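Local coordinates for protein-arginine-phosphatase (Geobacillus stearothermophilus, PDB 4PIC) that removes phosphate groups from phosphorylated arginine side chains in proteins, with almost no activity against phosphotyrosine peptides, at residues 68-73 / 94-99; 4-9 / 74-79; 33-38 / 61-66. All blocks are in the same frame, centred on the assembly; numbering follows the deposited sequence.

Contact 1: residues 68-73 / 94-99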
loop_
_atom_site.group_PDB
_atom_site.type_symbol
_atom_site.label_atom_id
_atom_site.label_comp_id
_atom_site.label_asym_id
_atom_site.label_seq_id
_atom_site.Cartn_x
_atom_site.Cartn_y
_atom_site.Cartn_z
ATOM N N LEU A 68 1.108 7.804 -5.535
ATOM C CA LEU A 68 2.122 7.289 -6.439
ATOM C C LEU A 68 1.500 6.583 -7.635
ATOM O O LEU A 68 0.712 5.645 -7.476
ATOM C CB LEU A 68 3.045 6.323 -5.696
ATOM C CG LEU A 68 4.117 5.641 -6.535
ATOM C CD1 LEU A 68 5.068 6.678 -7.120
ATOM C CD2 LEU A 68 4.888 4.629 -5.696
ATOM N N LYS A 69 1.872 7.033 -8.826
ATOM C CA LYS A 69 1.355 6.465 -10.062
ATOM C C LYS A 69 2.481 6.164 -11.034
ATOM O O LYS A 69 3.610 6.621 -10.846
ATOM C CB LYS A 69 0.338 7.417 -10.698
ATOM C CG LYS A 69 -0.919 7.614 -9.868
ATOM C CD LYS A 69 -2.071 8.143 -10.708
ATOM C CE LYS A 69 -3.409 7.923 -10.016
ATOM N NZ LYS A 69 -3.496 8.653 -8.719
ATOM N N LYS A 70 2.162 5.394 -12.073
ATOM C CA LYS A 70 3.094 5.046 -13.136
ATOM C C LYS A 70 3.867 6.266 -13.640
ATOM O O LYS A 70 5.071 6.200 -13.879
ATOM C CB LYS A 70 2.308 4.389 -14.279
ATOM C CG LYS A 70 3.081 4.172 -15.561
ATOM C CD LYS A 70 4.176 3.145 -15.374
ATOM C CE LYS A 70 4.795 2.770 -16.718
ATOM N NZ LYS A 70 6.075 2.031 -16.554
ATOM N N GLU A 71 3.168 7.385 -13.761
ATOM C CA GLU A 71 3.757 8.611 -14.268
ATOM C C GLU A 71 4.917 9.105 -13.398
ATOM O O GLU A 71 5.902 9.627 -13.917
ATOM C CB GLU A 71 2.681 9.688 -14.412
ATOM C CG GLU A 71 1.691 9.444 -15.565
ATOM C CD GLU A 71 0.890 8.143 -15.437
ATOM O OE1 GLU A 71 0.392 7.831 -14.330
ATOM O OE2 GLU A 71 0.767 7.424 -16.455
ATOM N N HIS A 72 4.807 8.937 -12.082
ATOM C CA HIS A 72 5.891 9.337 -11.176
ATOM C C HIS A 72 7.080 8.411 -11.349
ATOM O O HIS A 72 8.234 8.834 -11.282
ATOM C CB HIS A 72 5.465 9.229 -9.710
ATOM C CG HIS A 72 4.379 10.166 -9.306
ATOM N ND1 HIS A 72 3.099 9.735 -9.031
ATOM C CD2 HIS A 72 4.386 11.499 -9.072
ATOM C CE1 HIS A 72 2.357 10.767 -8.668
ATOM N NE2 HIS A 72 3.116 11.849 -8.682
ATOM N N ILE A 73 6.792 7.128 -11.519
ATOM C CA ILE A 73 7.820 6.116 -11.708
ATOM C C ILE A 73 8.630 6.396 -12.975
ATOM O O ILE A 73 9.865 6.342 -12.959
ATOM C CB ILE A 73 7.194 4.711 -11.780
ATOM C CG1 ILE A 73 6.478 4.374 -10.467
ATOM C CG2 ILE A 73 8.243 3.662 -12.134
ATOM C CD1 ILE A 73 7.407 4.248 -9.270
ATOM N N PHE A 94 5.342 -2.043 -9.499
ATOM C CA PHE A 94 5.982 -1.517 -10.700
ATOM C C PHE A 94 7.328 -2.207 -10.956
ATOM O O PHE A 94 8.387 -1.621 -10.708
ATOM C CB PHE A 94 6.218 -0.006 -10.569
ATOM C CG PHE A 94 4.963 0.798 -10.370
ATOM C CD1 PHE A 94 4.063 0.979 -11.412
ATOM C CD2 PHE A 94 4.702 1.395 -9.152
ATOM C CE1 PHE A 94 2.906 1.728 -11.226
ATOM C CE2 PHE A 94 3.556 2.150 -8.959
ATOM C CZ PHE A 94 2.658 2.316 -9.999
ATOM N N PRO A 95 7.291 -3.446 -11.470
ATOM C CA PRO A 95 8.509 -4.232 -11.707
ATOM C C PRO A 95 9.511 -3.511 -12.599
ATOM O O PRO A 95 10.720 -3.708 -12.458
ATOM C CB PRO A 95 7.988 -5.482 -12.424
ATOM C CG PRO A 95 6.584 -5.606 -11.997
ATOM C CD PRO A 95 6.075 -4.202 -11.823
ATOM N N GLU A 96 9.012 -2.674 -13.502
ATOM C CA GLU A 96 9.880 -1.918 -14.403
ATOM C C GLU A 96 10.755 -0.899 -13.656
ATOM O O GLU A 96 11.718 -0.371 -14.218
ATOM C CB GLU A 96 9.036 -1.216 -15.471
ATOM C CG GLU A 96 8.139 -0.094 -14.920
ATOM C CD GLU A 96 6.712 -0.529 -14.539
ATOM O OE1 GLU A 96 6.499 -1.624 -13.967
ATOM O OE2 GLU A 96 5.779 0.255 -14.812
ATOM N N ALA A 97 10.411 -0.636 -12.396
ATOM C CA ALA A 97 11.150 0.309 -11.554
ATOM C C ALA A 97 12.294 -0.323 -10.752
ATOM O O ALA A 97 12.987 0.372 -10.008
ATOM C CB ALA A 97 10.184 1.006 -10.599
ATOM N N LYS A 98 12.505 -1.627 -10.905
ATOM C CA LYS A 98 13.385 -2.367 -10.003
ATOM C C LYS A 98 14.833 -1.860 -9.980
ATOM O O LYS A 98 15.477 -1.845 -8.929
ATOM C CB LYS A 98 13.347 -3.862 -10.337
ATOM C CG LYS A 98 14.178 -4.729 -9.410
ATOM C CD LYS A 98 13.765 -6.190 -9.498
ATOM C CE LYS A 98 14.758 -7.080 -8.765
ATOM N NZ LYS A 98 14.956 -6.642 -7.358
ATOM N N ASP A 99 15.352 -1.440 -11.130
ATOM C CA ASP A 99 16.748 -1.042 -11.205
ATOM C C ASP A 99 16.992 0.325 -10.585
ATOM O O ASP A 99 18.132 0.667 -10.273
ATOM C CB ASP A 99 17.194 -1.005 -12.659
ATOM C CG ASP A 99 16.532 0.108 -13.421
ATOM O OD1 ASP A 99 15.307 0.005 -13.674
ATOM O OD2 ASP A 99 17.219 1.101 -13.751
#
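Ile73 lies over one face of the Phe94 ring, and that encounter organises the contact. Its CG1, anti to the carbonyl carbon (chi1 -62°), stands 3.9 Å from the ring centroid and 18° off the normal, a CH-pi contact displaced toward the CD2 side of the rim. The isoleucine's other branch, CG2, touches CB of Ala97 at 3.6 Å. The far end of the ring points into the start of helix 70-75, where CZ comes within 3.7 Å of the backbone N of Lys70, and CE2 is 4.3 Å from CG of Leu68. Ile90 of helix 84-93 packs on both Leu68 and Ile73, adding to the apolar side. Beside these apolar contacts runs a charged pair. The Lys70 chain, bent at chi2, crosses that of Glu96 obliquely, and NZ forms a salt bridge to Glu96 OE2 (2.5 Å), approaching the carboxylate on its anti side, a little out of plane. The same NZ also pairs with Asp74, one turn on. In this low molecular weight phosphatase fold, a parallel sheet flanked by helices, the contact joins the first turn of helix 70-75 to the 3-10 turn between helix 84-93 and strand 101-103.

Contact 2: residues 4-9 / 74-79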
loop_
_atom_site.group_PDB
_atom_site.type_symbol
_atom_site.label_atom_id
_atom_site.label_comp_id
_atom_site.label_asym_id
_atom_site.label_seq_id
_atom_site.Cartn_x
_atom_site.Cartn_y
_atom_site.Cartn_z
ATOM N N ARG A 4 16.136 13.234 -11.192
ATOM C CA ARG A 4 14.749 13.386 -10.784
ATOM C C ARG A 4 14.473 12.420 -9.637
ATOM O O ARG A 4 14.285 11.213 -9.837
ATOM C CB ARG A 4 13.800 13.181 -11.971
ATOM C CG ARG A 4 13.920 14.299 -13.022
ATOM C CD ARG A 4 13.138 13.999 -14.301
ATOM N NE ARG A 4 13.694 12.866 -15.037
ATOM C CZ ARG A 4 14.675 12.957 -15.932
ATOM N NH1 ARG A 4 15.228 14.134 -16.201
ATOM N NH2 ARG A 4 15.114 11.870 -16.551
ATOM N N ILE A 5 14.492 12.976 -8.432
ATOM C CA ILE A 5 14.442 12.187 -7.211
ATOM C C ILE A 5 13.014 12.142 -6.690
ATOM O O ILE A 5 12.408 13.182 -6.432
ATOM C CB ILE A 5 15.320 12.818 -6.121
ATOM C CG1 ILE A 5 16.750 13.040 -6.637
ATOM C CG2 ILE A 5 15.309 11.963 -4.862
ATOM C CD1 ILE A 5 17.438 11.789 -7.149
ATOM N N LEU A 6 12.484 10.932 -6.537
ATOM C CA LEU A 6 11.134 10.707 -6.041
ATOM C C LEU A 6 11.194 9.999 -4.692
ATOM O O LEU A 6 11.652 8.862 -4.599
ATOM C CB LEU A 6 10.364 9.844 -7.043
ATOM C CG LEU A 6 8.930 9.519 -6.633
ATOM C CD1 LEU A 6 8.090 10.780 -6.638
ATOM C CD2 LEU A 6 8.330 8.463 -7.552
ATOM N N PHE A 7 10.758 10.683 -3.639
ATOM C CA PHE A 7 10.723 10.063 -2.312
ATOM C C PHE A 7 9.349 9.464 -2.064
ATOM O O PHE A 7 8.344 10.073 -2.415
ATOM C CB PHE A 7 11.012 11.077 -1.208
ATOM C CG PHE A 7 12.417 11.607 -1.210
ATOM C CD1 PHE A 7 13.480 10.785 -0.860
ATOM C CD2 PHE A 7 12.672 12.932 -1.517
ATOM C CE1 PHE A 7 14.781 11.280 -0.838
ATOM C CE2 PHE A 7 13.971 13.432 -1.491
ATOM C CZ PHE A 7 15.019 12.604 -1.147
ATOM N N VAL A 8 9.308 8.280 -1.465
ATOM C CA VAL A 8 8.043 7.554 -1.321
ATOM C C VAL A 8 7.816 6.985 0.088
ATOM O O VAL A 8 8.701 6.340 0.645
ATOM C CB VAL A 8 7.961 6.397 -2.340
ATOM C CG1 VAL A 8 6.629 5.649 -2.178
ATOM C CG2 VAL A 8 8.110 6.909 -3.766
ATOM N N CYS A 9 6.635 7.237 0.663
ATOM C CA CYS A 9 6.162 6.522 1.851
ATOM C C CYS A 9 4.739 6.066 1.570
ATOM O O CYS A 9 4.405 5.868 0.417
ATOM C CB CYS A 9 6.286 7.346 3.140
ATOM S SG CYS A 9 5.386 8.908 3.201
ATOM N N ASP A 74 7.934 6.734 -14.060
ATOM C CA ASP A 74 8.592 7.030 -15.328
ATOM C C ASP A 74 9.361 8.350 -15.301
ATOM O O ASP A 74 10.365 8.499 -15.993
ATOM C CB ASP A 74 7.576 7.053 -16.469
ATOM C CG ASP A 74 6.971 5.696 -16.737
ATOM O OD1 ASP A 74 7.555 4.688 -16.291
ATOM O OD2 ASP A 74 5.914 5.646 -17.404
ATOM N N TRP A 75 8.879 9.302 -14.511
ATOM C CA TRP A 75 9.560 10.591 -14.347
ATOM C C TRP A 75 10.892 10.441 -13.608
ATOM O O TRP A 75 11.906 11.037 -13.991
ATOM C CB TRP A 75 8.645 11.553 -13.588
ATOM C CG TRP A 75 9.268 12.852 -13.163
ATOM C CD1 TRP A 75 9.301 14.020 -13.875
ATOM C CD2 TRP A 75 9.902 13.133 -11.904
ATOM N NE1 TRP A 75 9.927 15.003 -13.145
ATOM C CE2 TRP A 75 10.314 14.484 -11.937
ATOM C CE3 TRP A 75 10.177 12.371 -10.762
ATOM C CZ2 TRP A 75 10.976 15.091 -10.867
ATOM C CZ3 TRP A 75 10.837 12.976 -9.700
ATOM C CH2 TRP A 75 11.233 14.322 -9.762
ATOM N N ALA A 76 10.891 9.622 -12.563
ATOM C CA ALA A 76 12.042 9.501 -11.670
ATOM C C ALA A 76 13.268 8.874 -12.322
ATOM O O ALA A 76 13.155 7.919 -13.092
ATOM C CB ALA A 76 11.642 8.701 -10.432
ATOM N N THR A 77 14.443 9.425 -12.015
ATOM C CA THR A 77 15.686 8.723 -12.276
ATOM C C THR A 77 16.006 7.817 -11.089
ATOM O O THR A 77 16.648 6.778 -11.239
ATOM C CB THR A 77 16.858 9.692 -12.520
ATOM O OG1 THR A 77 17.049 10.523 -11.366
ATOM C CG2 THR A 77 16.573 10.579 -13.731
ATOM N N HIS A 78 15.558 8.223 -9.902
ATOM C CA HIS A 78 15.774 7.438 -8.687
ATOM C C HIS A 78 14.533 7.507 -7.828
ATOM O O HIS A 78 14.042 8.607 -7.536
ATOM C CB HIS A 78 16.945 7.989 -7.866
ATOM C CG HIS A 78 18.235 8.046 -8.619
ATOM N ND1 HIS A 78 18.454 8.929 -9.653
ATOM C CD2 HIS A 78 19.378 7.333 -8.481
ATOM C CE1 HIS A 78 19.673 8.750 -10.129
ATOM N NE2 HIS A 78 20.258 7.791 -9.432
ATOM N N VAL A 79 14.035 6.343 -7.425
ATOM C CA VAL A 79 12.908 6.261 -6.514
ATOM C C VAL A 79 13.478 5.840 -5.180
ATOM O O VAL A 79 14.027 4.747 -5.044
ATOM C CB VAL A 79 11.864 5.248 -6.994
ATOM C CG1 VAL A 79 10.678 5.218 -6.026
ATOM C CG2 VAL A 79 11.405 5.597 -8.414
HETATM O O HOH W 1 13.731 9.269 -16.057
#
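Trp75 and Arg4 meet with the indole laid against the aliphatic part of the arginine. Over one face of the indole, Arg4 CB sits 3.5 Å from the centroid of the six-membered ring, close to its normal, while CD rides near NE1. Lys34, from strand 31-37, makes a cation-pi contact on the opposite face, and the ring edge at CZ3 meets Ile5 O in plane at 3.6 Å. The guanidinium is not stacked on the indole: the planes are 70° apart. A bend at chi3 (-67°) swings NE back to the tryptophan backbone, where it donates to Trp75 O at 2.8 Å, in the guanidinium plane. Water 1 lies at the same group's edge and accepts from NH2, whereas Thr77 CG2 comes over a face, 3.4 Å from NH2. An alanine in place of Trp75 would probably leave the Arg4 methylenes without their flat support and Lys34 without its aromatic partner.

The backbone of Arg4 is gripped too: Thr77 OG1 accepts from Arg4 N at 2.9 Å and is also hydrogen-bonded, in the plane of the ring, to His78 ND1. Arg4 O receives two amide protons, those of Thr77 and His78, and Leu6 N donates to His78 O, so the segments enter a parallel ladder. Leu6 and Val79 share one side of it, where Val79 CG1 meets Val8 CG2 at 3.8 Å.

Strand 3-9 thus runs between strands 31-37 and 78-81. Helix 84-93 packs on Val8 and Val79 through Ile90, helix 15-25 covers Phe7 on the other side, and the strand ends at Cys9, the nucleophile.

Contact 3: residues 33-38 / 61-66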
loop_
_atom_site.group_PDB
_atom_site.type_symbol
_atom_site.label_atom_id
_atom_site.label_comp_id
_atom_site.label_asym_id
_atom_site.label_seq_id
_atom_site.Cartn_x
_atom_site.Cartn_y
_atom_site.Cartn_z
ATOM N N VAL A 33 12.942 17.349 -7.445
ATOM C CA VAL A 33 12.466 16.549 -6.319
ATOM C C VAL A 33 10.942 16.468 -6.323
ATOM O O VAL A 33 10.269 17.486 -6.509
ATOM C CB VAL A 33 12.901 17.185 -4.986
ATOM C CG1 VAL A 33 12.609 16.231 -3.828
ATOM C CG2 VAL A 33 14.379 17.568 -5.035
ATOM N N LYS A 34 10.404 15.264 -6.115
ATOM C CA LYS A 34 8.978 15.069 -5.900
ATOM C C LYS A 34 8.812 14.041 -4.802
ATOM O O LYS A 34 9.763 13.354 -4.424
ATOM C CB LYS A 34 8.279 14.562 -7.170
ATOM C CG LYS A 34 8.202 15.558 -8.330
ATOM C CD LYS A 34 7.545 14.905 -9.558
ATOM C CE LYS A 34 7.462 15.856 -10.753
ATOM N NZ LYS A 34 6.346 16.837 -10.646
ATOM N N SER A 35 7.594 13.922 -4.294
ATOM C CA SER A 35 7.259 12.835 -3.388
ATOM C C SER A 35 5.863 12.327 -3.691
ATOM O O SER A 35 5.024 13.043 -4.270
ATOM C CB SER A 35 7.382 13.260 -1.924
ATOM O OG SER A 35 6.388 14.204 -1.585
ATOM N N ALA A 36 5.626 11.075 -3.329
ATOM C CA ALA A 36 4.315 10.479 -3.501
ATOM C C ALA A 36 4.158 9.358 -2.497
ATOM O O ALA A 36 5.127 8.952 -1.843
ATOM C CB ALA A 36 4.143 9.977 -4.916
ATOM N N GLY A 37 2.925 8.884 -2.352
ATOM C CA GLY A 37 2.621 7.822 -1.412
ATOM C C GLY A 37 2.019 6.599 -2.074
ATOM O O GLY A 37 1.235 6.708 -3.018
ATOM N N VAL A 38 2.416 5.426 -1.601
ATOM C CA VAL A 38 1.881 4.170 -2.125
ATOM C C VAL A 38 0.352 4.056 -1.978
ATOM O O VAL A 38 -0.301 3.430 -2.799
ATOM C CB VAL A 38 2.593 2.981 -1.438
ATOM C CG1 VAL A 38 1.852 1.687 -1.661
ATOM C CG2 VAL A 38 4.047 2.883 -1.925
ATOM N N ALA A 61 7.756 24.928 3.390
ATOM C CA ALA A 61 7.452 24.673 1.995
ATOM C C ALA A 61 6.006 24.224 1.823
ATOM O O ALA A 61 5.415 23.645 2.730
ATOM C CB ALA A 61 8.393 23.633 1.450
ATOM N N ALA A 62 5.442 24.509 0.655
ATOM C CA ALA A 62 4.126 24.010 0.305
ATOM C C ALA A 62 4.240 22.525 -0.012
ATOM O O ALA A 62 5.134 22.104 -0.758
ATOM C CB ALA A 62 3.568 24.774 -0.890
ATOM N N HIS A 63 3.349 21.731 0.568
ATOM C CA HIS A 63 3.248 20.329 0.193
ATOM C C HIS A 63 1.795 19.961 -0.052
ATOM O O HIS A 63 0.916 20.326 0.738
ATOM C CB HIS A 63 3.806 19.408 1.276
ATOM C CG HIS A 63 3.604 17.954 0.972
ATOM N ND1 HIS A 63 4.313 17.299 -0.011
ATOM C CD2 HIS A 63 2.740 17.045 1.485
ATOM C CE1 HIS A 63 3.910 16.041 -0.075
ATOM N NE2 HIS A 63 2.961 15.862 0.824
ATOM N N ARG A 64 1.558 19.239 -1.146
ATOM C CA ARG A 64 0.267 18.603 -1.410
ATOM C C ARG A 64 0.520 17.126 -1.626
ATOM O O ARG A 64 1.312 16.765 -2.496
ATOM C CB ARG A 64 -0.368 19.147 -2.694
ATOM C CG ARG A 64 -0.170 20.626 -2.954
ATOM C CD ARG A 64 -1.319 21.439 -2.405
ATOM N NE ARG A 64 -1.559 21.151 -0.995
ATOM C CZ ARG A 64 -2.168 21.976 -0.155
ATOM N NH1 ARG A 64 -2.603 23.155 -0.577
ATOM N NH2 ARG A 64 -2.335 21.624 1.111
ATOM N N SER A 65 -0.158 16.272 -0.862
ATOM C CA SER A 65 0.042 14.829 -1.005
ATOM C C SER A 65 -0.380 14.332 -2.386
ATOM O O SER A 65 -1.276 14.907 -3.018
ATOM C CB SER A 65 -0.702 14.063 0.085
ATOM O OG SER A 65 -2.111 14.138 -0.074
ATOM N N SER A 66 0.299 13.290 -2.862
ATOM C CA SER A 66 0.014 12.695 -4.162
ATOM C C SER A 66 0.050 11.180 -4.045
ATOM O O SER A 66 0.931 10.625 -3.394
ATOM C CB SER A 66 1.064 13.106 -5.200
ATOM O OG SER A 66 1.279 14.502 -5.216
HETATM O O HOH W 2 3.284 15.046 -3.567
HETATM O O HOH W 3 4.228 13.964 -7.018
#
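Gly37 and Ser66 make the tight end of this contact: Gly37 N donates to Ser66 O at 2.8 Å, the donor lying almost in line with the carbonyl bond. The same oxygen gathers Ala36 as well: Ala36 CA makes a CA-H...O contact with Ser66 O at 3.4 Å, and Ala36 CB lies 3.6 Å from it, so three neighbouring groups of the strand close round one carbonyl. The touching parts, Ser35 to Gly37 and His63 to Ser66, run 48° apart in direction.

Away from this carbonyl the packing is looser and filled by water. Ser66 OG, anti to its own carbonyl carbon (chi1 -50°), remains 4.1 Å from Ser35 O, and the gap is spanned by solvent. Water 2 lies 2.7 Å from Ser35 O and equally near Ser66 OG, with Arg64 O at a similar distance, more acceptors than its protons can serve. Water 3 donates to Ser35 O at 3.0 Å, its bond to Ser66 OG being weak. The Ser35 hydroxyl merely meets the edge of the His63 ring, OG to CE1 at 3.4 Å.

The polar ends of both these side chains are held by Asn12 instead: its ND2 bonds Ser35 OG and its backbone O bonds His63 NE2, while its OD1 takes Ser66 N. The contact places the loop between helices 48-56 and 70-75 alongside strand 31-37, an outer strand of the sheet whose inner neighbour is strand 3-9, with Pro17 of helix 15-25 against His63.

In the fold
Contacts 1 and 2 share helix 70-75, and their centres lie about 8 Å apart; Leu68 CD1 meets Leu6 CD2 at 3.7 Å where they join. Contact 3, about 11 Å from contact 2 between centres, is nested within the loop that contact 2 closes. Probable hydrogen bonds tie it to contact 2, Val38 N to Cys9 O (2.9 Å), and to contact 1, Leu68 N to Gly37 O (2.7 Å). Contacts 2 and 3 reach the nucleophile most directly: contact 2 contains Cys9, and Gly37 of contact 3 lies about 5 Å from its side chain, whereas that of Leu68 in contact 1 is about 9 Å off. Residues of contact 3 also bond Asn12, a probable substrate-binding residue.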